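PDB 3E2V: 3'-5'-exonuclease from Saccharomyces cerevisiae, which probably cuts double-stranded DNA internally and degrades it from the 3' end, as a metal-dependent hydrolase of the TatD family. Local coordinates for residues 261-264 with 265-268. Sequence-based numbering, arbitrary orientation.
Sequences DLQK and LLNL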
loop_
_atom_site.group_PDB
_atom_site.type_symbol
_atom_site.label_atom_id
_atom_site.label_comp_id
_atom_site.label_asym_id
_atom_site.label_seq_id
_atom_site.Cartn_x
_atom_site.Cartn_y
_atom_site.Cartn_z
ATOM N N ASP A 261 5.626 -0.644 19.010
ATOM C CA ASP A 261 5.749 -1.225 17.668
ATOM C C ASP A 261 6.511 -0.286 16.748
ATOM O O ASP A 261 7.381 -0.730 15.976
ATOM C CB ASP A 261 4.379 -1.436 17.016
ATOM C CG ASP A 261 3.532 -2.461 17.710
ATOM O OD1 ASP A 261 4.084 -3.364 18.384
ATOM O OD2 ASP A 261 2.285 -2.351 17.542
ATOM N N LEU A 262 6.184 1.007 16.811
ATOM C CA LEU A 262 6.865 1.986 15.961
ATOM C C LEU A 262 8.373 1.963 16.191
ATOM O O LEU A 262 9.145 1.978 15.247
ATOM C CB LEU A 262 6.322 3.401 16.173
ATOM C CG LEU A 262 7.092 4.491 15.423
ATOM C CD1 LEU A 262 6.970 4.307 13.896
ATOM C CD2 LEU A 262 6.636 5.896 15.847
ATOM N N GLN A 263 8.797 1.957 17.457
ATOM C CA GLN A 263 10.218 1.949 17.753
ATOM C C GLN A 263 10.889 0.662 17.230
ATOM O O GLN A 263 12.003 0.714 16.708
ATOM C CB GLN A 263 10.453 2.172 19.244
ATOM C CG GLN A 263 10.037 3.569 19.711
ATOM C CD GLN A 263 10.722 4.677 18.912
ATOM O OE1 GLN A 263 11.939 4.655 18.717
ATOM N NE2 GLN A 263 9.942 5.646 18.447
ATOM N N LYS A 264 10.207 -0.473 17.334
ATOM C CA LYS A 264 10.762 -1.706 16.774
ATOM C C LYS A 264 10.969 -1.570 15.265
ATOM O O LYS A 264 11.993 -2.024 14.730
ATOM C CB LYS A 264 9.854 -2.901 17.075
ATOM C CG LYS A 264 9.841 -3.315 18.564
ATOM C CD LYS A 264 8.739 -4.318 18.851
ATOM C CE LYS A 264 8.825 -4.775 20.300
ATOM N NZ LYS A 264 7.700 -5.668 20.695
ATOM N N LEU A 265 10.007 -0.956 14.574
ATOM C CA LEU A 265 10.130 -0.796 13.130
ATOM C C LEU A 265 11.249 0.182 12.768
ATOM O O LEU A 265 12.065 -0.097 11.881
ATOM C CB LEU A 265 8.792 -0.347 12.525
ATOM C CG LEU A 265 7.636 -1.360 12.624
ATOM C CD1 LEU A 265 6.365 -0.695 12.148
ATOM C CD2 LEU A 265 7.920 -2.589 11.781
ATOM N N LEU A 266 11.310 1.321 13.458
ATOM C CA LEU A 266 12.323 2.334 13.138
ATOM C C LEU A 266 13.729 1.830 13.381
ATOM O O LEU A 266 14.656 2.204 12.653
ATOM C CB LEU A 266 12.086 3.637 13.914
ATOM C CG LEU A 266 10.795 4.381 13.579
ATOM C CD1 LEU A 266 10.580 5.519 14.574
ATOM C CD2 LEU A 266 10.784 4.931 12.147
ATOM N N ASN A 267 13.880 0.973 14.386
ATOM C CA ASN A 267 15.187 0.443 14.767
ATOM C C ASN A 267 15.629 -0.733 13.895
ATOM O O ASN A 267 16.814 -1.083 13.868
ATOM C CB ASN A 267 15.185 0.090 16.260
ATOM C CG ASN A 267 15.210 1.328 17.151
ATOM O OD1 ASN A 267 15.849 2.334 16.830
ATOM N ND2 ASN A 267 14.499 1.265 18.268
ATOM N N LEU A 268 14.685 -1.343 13.186
ATOM C CA LEU A 268 14.999 -2.452 12.289
ATOM C C LEU A 268 16.004 -2.029 11.205
ATOM O O LEU A 268 16.939 -2.776 10.900
ATOM C CB LEU A 268 13.699 -3.000 11.673
ATOM C CG LEU A 268 13.744 -4.011 10.529
ATOM C CD1 LEU A 268 14.360 -5.329 11.011
ATOM C CD2 LEU A 268 12.328 -4.248 10.042
#
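L266 N donates to L262 O at 2.9 Å, and its N-H...O angle of 165° makes it the straightest of the four i to i+4 bonds joining 261-264 to 265-268. L265 N to D261 O (3.0 Å) and N267 N to Q263 O (3.0 Å) bend more, and L268 N reaches K264 O only weakly, at 126°. N267 ND2 also comes within 3.0 Å of Q263 O, but at too poor an angle for a bond. The two charged side chains find partners outside these residues: K264 NZ in a salt bridge with D208, D261 OD2 accepting from S258 N. Packing centres on two leucines. L262 turns its branch away from the backbone N (chi1 174°), placing CG 3.7 Å from L266 CD1, while its own CD1 lies 3.8 Å from L266 CG. Replacing L262 by an alanine removes CG and both methyls, and is likely to leave a gap beside L266, F255 and I293. L265 shares F255 and packs on F210 and V211 of helix 207-219. The backbone bonds account for the turn; the leucines give apolar contacts to this helix, which connects strands 250-252 and 272-276 in a beta-alpha-beta unit of the TIM-barrel fold.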